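Local coordinates for protein aclacinomycin-N/aclacinomycin-A oxidase (Streptomyces galilaeus, PDB 2IPI) that oxidises the terminal sugar of aclacinomycin antibiotics in two successive steps, using a bicovalently bound FAD and molecular oxygen, at residues A[131-136]-A[141-146]; A[194-199]-A[205-210]. All blocks are in the same frame, centred on the assembly; numbering follows the deposited sequence.

Overall arrangement
The chain meets interaction 1 first. Helix 129-140 ends, and the segment that follows it, 141-146, turns back and then draws away, while Tyr133 reaches across to it. The contact closes the turn at the helix C-terminal end and ties the helix to the loop before helix 154-157. Later, strand 191-197 runs along the edge of the five-stranded antiparallel sheet. Interaction 2 closes the short loop from this strand to helix 205-210. The contacts follow in series and neither nest nor cross. The centres of interactions 1 and 2 are 23 Å apart. Both lie in the FAD-binding PCMH-type range. The Tyr133 side chain is about 7 Å from the FAD, that of Leu207 about 10 Å.

Interaction 1 of 2, residues A[131-136]-A[141-146]; sequences ETYRAL and GVTIPA
Tyr133 reaches out from helix 129-140 past Ala146, and its OH hydrogen-bonds to the backbone O of Gly147, just beyond the 141-146 segment. The ring is aimed there by its first torsion, which sets CG beside the backbone N and anti to the carbonyl carbon (chi1 -75°). On the way it lies along the segment that returns from the helix. Ile144 O meets the ring at its edge, in plane, with Tyr133 CE2 3.5 Å from Ile144 O. That same oxygen accepts the N-H of Ala146 at 2.8 Å between Ala146 N and Ile144 O. This bond closes an inverse gamma turn centred on Pro145. Thr143 comes at the ring obliquely through its methyl, with CG2 3.3 Å from Tyr133 CD2. The two side chains cross at about a right angle. Farther along, Ala146 CB is 3.9 Å from Tyr133 CZ. At the helix end Leu136 packs on the start of the returning segment, with Leu136 CB 4.0 Å from Val142 O. Gly141 makes the turn out of the helix with a positive phi of 77°. The contact is buried, and the Tyr133 side chain is about 7 Å from the bound FAD. Helix 344-348 adds Trp344 against Thr143 and Thr348 against Tyr133, while His157 of helix 154-157 touches Ala146.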
loop_
_atom_site.group_PDB
_atom_site.type_symbol
_atom_site.label_atom_id
_atom_site.label_comp_id
_atom_site.label_asym_id
_atom_site.label_seq_id
_atom_site.Cartn_x
_atom_site.Cartn_y
_atom_site.Cartn_z
ATOM N N GLU A 131 15.102 2.856 -4.249
ATOM C CA GLU A 131 15.925 2.989 -5.454
ATOM C C GLU A 131 15.217 3.860 -6.473
ATOM O O GLU A 131 15.844 4.740 -7.078
ATOM C CB GLU A 131 16.285 1.619 -6.037
ATOM C CG GLU A 131 17.300 0.904 -5.161
ATOM C CD GLU A 131 17.472 -0.558 -5.495
ATOM O OE1 GLU A 131 16.708 -1.061 -6.344
ATOM O OE2 GLU A 131 18.390 -1.149 -4.881
ATOM N N THR A 132 13.913 3.663 -6.679
ATOM C CA THR A 132 13.307 4.473 -7.750
ATOM C C THR A 132 13.340 5.954 -7.373
ATOM O O THR A 132 13.718 6.802 -8.190
ATOM C CB THR A 132 11.887 4.054 -8.149
ATOM O OG1 THR A 132 10.956 4.430 -7.140
ATOM C CG2 THR A 132 11.869 2.538 -8.311
ATOM N N TYR A 133 12.998 6.233 -6.120
ATOM C CA TYR A 133 13.060 7.583 -5.588
ATOM C C TYR A 133 14.419 8.232 -5.869
ATOM O O TYR A 133 14.480 9.389 -6.298
ATOM C CB TYR A 133 12.795 7.574 -4.078
ATOM C CG TYR A 133 11.347 7.363 -3.680
ATOM C CD1 TYR A 133 10.990 6.591 -2.577
ATOM C CD2 TYR A 133 10.320 7.931 -4.407
ATOM C CE1 TYR A 133 9.661 6.408 -2.233
ATOM C CE2 TYR A 133 8.988 7.765 -4.084
ATOM C CZ TYR A 133 8.662 6.993 -2.978
ATOM O OH TYR A 133 7.335 6.826 -2.661
ATOM N N ARG A 134 15.477 7.469 -5.615
ATOM C CA ARG A 134 16.821 8.038 -5.770
ATOM C C ARG A 134 17.136 8.253 -7.238
ATOM O O ARG A 134 17.602 9.320 -7.663
ATOM C CB ARG A 134 17.844 7.167 -5.045
ATOM C CG ARG A 134 18.150 5.833 -5.684
ATOM C CD ARG A 134 19.333 5.169 -4.978
ATOM N NE ARG A 134 20.064 4.296 -5.902
ATOM C CZ ARG A 134 20.709 4.773 -6.952
ATOM N NH1 ARG A 134 20.715 6.077 -7.197
ATOM N NH2 ARG A 134 21.347 3.949 -7.766
ATOM N N ALA A 135 16.869 7.252 -8.081
ATOM C CA ALA A 135 17.152 7.437 -9.501
ATOM C C ALA A 135 16.342 8.569 -10.118
ATOM O O ALA A 135 16.887 9.418 -10.833
ATOM C CB ALA A 135 16.923 6.119 -10.232
ATOM N N LEU A 136 15.035 8.629 -9.885
ATOM C CA LEU A 136 14.205 9.641 -10.533
ATOM C C LEU A 136 14.628 11.044 -10.127
ATOM O O LEU A 136 14.603 12.021 -10.867
ATOM C CB LEU A 136 12.746 9.413 -10.148
ATOM C CG LEU A 136 11.757 8.924 -11.200
ATOM C CD1 LEU A 136 12.445 8.251 -12.371
ATOM C CD2 LEU A 136 10.714 8.003 -10.565
ATOM N N GLY A 141 15.125 15.530 -10.828
ATOM C CA GLY A 141 14.495 16.376 -9.819
ATOM C C GLY A 141 13.031 16.120 -9.597
ATOM O O GLY A 141 12.194 16.913 -9.151
ATOM N N VAL A 142 12.610 14.904 -9.935
ATOM C CA VAL A 142 11.178 14.598 -9.953
ATOM C C VAL A 142 10.881 13.420 -9.036
ATOM O O VAL A 142 11.832 12.907 -8.434
ATOM C CB VAL A 142 10.864 14.364 -11.433
ATOM C CG1 VAL A 142 9.459 13.956 -11.703
ATOM C CG2 VAL A 142 11.124 15.647 -12.245
ATOM N N THR A 143 9.634 12.970 -8.893
ATOM C CA THR A 143 9.268 11.769 -8.150
ATOM C C THR A 143 7.897 11.225 -8.559
ATOM O O THR A 143 7.238 11.793 -9.417
ATOM C CB THR A 143 9.204 12.037 -6.633
ATOM O OG1 THR A 143 10.173 13.024 -6.261
ATOM C CG2 THR A 143 9.555 10.782 -5.863
ATOM N N ILE A 144 7.463 10.160 -7.891
ATOM C CA ILE A 144 6.108 9.647 -7.925
ATOM C C ILE A 144 5.525 9.598 -6.511
ATOM O O ILE A 144 6.264 9.357 -5.546
ATOM C CB ILE A 144 6.040 8.248 -8.560
ATOM C CG1 ILE A 144 7.029 7.212 -8.030
ATOM C CG2 ILE A 144 6.137 8.378 -10.080
ATOM C CD1 ILE A 144 6.799 5.823 -8.598
ATOM N N PRO A 145 4.227 9.841 -6.347
ATOM C CA PRO A 145 3.605 9.745 -5.013
ATOM C C PRO A 145 3.380 8.314 -4.534
ATOM O O PRO A 145 2.242 7.859 -4.390
ATOM C CB PRO A 145 2.250 10.436 -5.215
ATOM C CG PRO A 145 1.968 10.320 -6.671
ATOM C CD PRO A 145 3.276 10.257 -7.384
ATOM N N ALA A 146 4.489 7.617 -4.292
ATOM C CA ALA A 146 4.427 6.232 -3.842
ATOM C C ALA A 146 4.558 6.114 -2.331
ATOM O O ALA A 146 4.637 7.091 -1.581
ATOM C CB ALA A 146 5.510 5.415 -4.527
#

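Interaction 2 of 2, residues A[194-199]-A[205-210]; sequences VVATSA and RELWWA
Ser198 pushes its CB onto the face of the Trp208 indole in a strand-loop-helix unit of the FAD-binding PCMH-type domain. Strand 194-197 and helix 205-210 cross at -79°, with their axes 6.2 Å apart at the closest point. The small Ala196 is consistent with this close approach; its CA is 5.1 Å from the CA of Trp208. Its CB points at the helix and fits between Leu207 and Trp208, 4.0 Å from Leu207 CB and 4.2 Å from Trp208 CB. At Val194, farther back along the strand, Leu207 reaches past Ala196 with one methyl, and Val194 CG2 meets Leu207 CD1 at 3.7 Å. The Val194 and Leu207 side chains lie nearly perpendicular to each other. Leu207 also touches Trp505 of helix 495-505. Trp208 carries its ring to the strand end because CG is anti to the backbone N (chi1 158°). The ring nitrogen NE1 hydrogen-bonds to the backbone O of Leu177, which helps to hold the indole in place. Ser198 CB then sits 3.6 Å from the centroid of the six-membered ring, a CH-pi contact over the face. Arg205 runs out extended from CG to NE beside the Ser198 and Ala199 carbonyls, with Arg205 CD 3.4 Å from Ala199 O. Its NE donates to Ser198 O at 3.0 Å, standing well above the carbonyl plane, 66° out of it.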
loop_
_atom_site.group_PDB
_atom_site.type_symbol
_atom_site.label_atom_id
_atom_site.label_comp_id
_atom_site.label_asym_id
_atom_site.label_seq_id
_atom_site.Cartn_x
_atom_site.Cartn_y
_atom_site.Cartn_z
ATOM N N VAL A 194 2.964 -8.686 -23.563
ATOM C CA VAL A 194 2.015 -7.712 -24.065
ATOM C C VAL A 194 2.281 -6.329 -23.458
ATOM O O VAL A 194 2.759 -6.222 -22.328
ATOM C CB VAL A 194 0.544 -8.040 -23.763
ATOM C CG1 VAL A 194 0.223 -9.489 -24.101
ATOM C CG2 VAL A 194 0.216 -7.745 -22.304
ATOM N N VAL A 195 1.932 -5.305 -24.242
ATOM C CA VAL A 195 2.046 -3.934 -23.754
ATOM C C VAL A 195 0.664 -3.306 -23.705
ATOM O O VAL A 195 -0.141 -3.381 -24.631
ATOM C CB VAL A 195 3.020 -3.092 -24.600
ATOM C CG1 VAL A 195 2.841 -1.598 -24.397
ATOM C CG2 VAL A 195 4.447 -3.499 -24.248
ATOM N N ALA A 196 0.414 -2.641 -22.576
ATOM C CA ALA A 196 -0.875 -2.027 -22.326
ATOM C C ALA A 196 -0.686 -0.583 -21.888
ATOM O O ALA A 196 0.033 -0.326 -20.925
ATOM C CB ALA A 196 -1.615 -2.857 -21.295
ATOM N N THR A 197 -1.326 0.314 -22.613
ATOM C CA THR A 197 -1.071 1.750 -22.418
ATOM C C THR A 197 -2.370 2.454 -22.075
ATOM O O THR A 197 -3.450 1.869 -22.197
ATOM C CB THR A 197 -0.394 2.298 -23.695
ATOM O OG1 THR A 197 0.556 3.317 -23.393
ATOM C CG2 THR A 197 -1.435 2.953 -24.578
ATOM N N SER A 198 -2.314 3.703 -21.631
ATOM C CA SER A 198 -3.508 4.438 -21.236
ATOM C C SER A 198 -4.105 5.228 -22.396
ATOM O O SER A 198 -5.010 6.037 -22.169
ATOM C CB SER A 198 -3.172 5.374 -20.077
ATOM O OG SER A 198 -2.364 6.456 -20.514
ATOM N N ALA A 199 -3.619 5.006 -23.614
ATOM C CA ALA A 199 -4.165 5.733 -24.765
ATOM C C ALA A 199 -5.586 5.276 -25.075
ATOM O O ALA A 199 -5.866 4.082 -25.146
ATOM C CB ALA A 199 -3.270 5.566 -25.977
ATOM N N ARG A 205 -6.368 -1.195 -23.327
ATOM C CA ARG A 205 -6.462 -0.219 -22.244
ATOM C C ARG A 205 -7.150 -0.768 -21.011
ATOM O O ARG A 205 -6.931 -0.370 -19.857
ATOM C CB ARG A 205 -7.198 1.012 -22.764
ATOM C CG ARG A 205 -7.313 2.144 -21.758
ATOM C CD ARG A 205 -7.865 3.379 -22.473
ATOM N NE ARG A 205 -7.630 4.631 -21.763
ATOM C CZ ARG A 205 -8.250 4.902 -20.613
ATOM N NH1 ARG A 205 -9.088 3.967 -20.182
ATOM N NH2 ARG A 205 -8.051 6.029 -19.960
ATOM N N GLU A 206 -8.025 -1.762 -21.212
ATOM C CA GLU A 206 -8.640 -2.341 -20.018
ATOM C C GLU A 206 -7.614 -3.136 -19.226
ATOM O O GLU A 206 -7.733 -3.153 -18.004
ATOM C CB GLU A 206 -9.869 -3.200 -20.357
ATOM C CG GLU A 206 -11.064 -2.295 -20.676
ATOM C CD GLU A 206 -11.542 -1.504 -19.472
ATOM O OE1 GLU A 206 -12.196 -2.100 -18.582
ATOM O OE2 GLU A 206 -11.275 -0.280 -19.421
ATOM N N LEU A 207 -6.629 -3.750 -19.870
ATOM C CA LEU A 207 -5.538 -4.395 -19.138
ATOM C C LEU A 207 -4.751 -3.320 -18.373
ATOM O O LEU A 207 -4.384 -3.557 -17.216
ATOM C CB LEU A 207 -4.635 -5.182 -20.068
ATOM C CG LEU A 207 -4.003 -6.492 -19.611
ATOM C CD1 LEU A 207 -2.654 -6.689 -20.285
ATOM C CD2 LEU A 207 -3.860 -6.572 -18.104
ATOM N N TRP A 208 -4.511 -2.158 -18.977
ATOM C CA TRP A 208 -3.787 -1.086 -18.284
ATOM C C TRP A 208 -4.550 -0.652 -17.030
ATOM O O TRP A 208 -4.019 -0.468 -15.941
ATOM C CB TRP A 208 -3.565 0.155 -19.164
ATOM C CG TRP A 208 -3.321 1.410 -18.372
ATOM C CD1 TRP A 208 -2.109 1.780 -17.832
ATOM C CD2 TRP A 208 -4.251 2.444 -18.026
ATOM N NE1 TRP A 208 -2.244 2.980 -17.174
ATOM C CE2 TRP A 208 -3.556 3.405 -17.275
ATOM C CE3 TRP A 208 -5.618 2.618 -18.280
ATOM C CZ2 TRP A 208 -4.203 4.539 -16.787
ATOM C CZ3 TRP A 208 -6.257 3.739 -17.803
ATOM C CH2 TRP A 208 -5.543 4.703 -17.054
ATOM N N TRP A 209 -5.831 -0.412 -17.261
ATOM C CA TRP A 209 -6.802 -0.084 -16.242
ATOM C C TRP A 209 -6.742 -1.037 -15.060
ATOM O O TRP A 209 -6.713 -0.629 -13.900
ATOM C CB TRP A 209 -8.200 -0.203 -16.844
ATOM C CG TRP A 209 -9.251 0.447 -16.011
ATOM C CD1 TRP A 209 -9.835 0.081 -14.842
ATOM C CD2 TRP A 209 -9.843 1.695 -16.400
ATOM N NE1 TRP A 209 -10.768 1.015 -14.448
ATOM C CE2 TRP A 209 -10.780 2.001 -15.400
ATOM C CE3 TRP A 209 -9.675 2.561 -17.486
ATOM C CZ2 TRP A 209 -11.508 3.156 -15.522
ATOM C CZ3 TRP A 209 -10.444 3.714 -17.543
ATOM C CH2 TRP A 209 -11.373 4.030 -16.558
ATOM N N ALA A 210 -6.717 -2.338 -15.364
ATOM C CA ALA A 210 -6.671 -3.367 -14.334
ATOM C C ALA A 210 -5.465 -3.187 -13.418
ATOM O O ALA A 210 -5.472 -3.571 -12.250
ATOM C CB ALA A 210 -6.656 -4.750 -14.977
#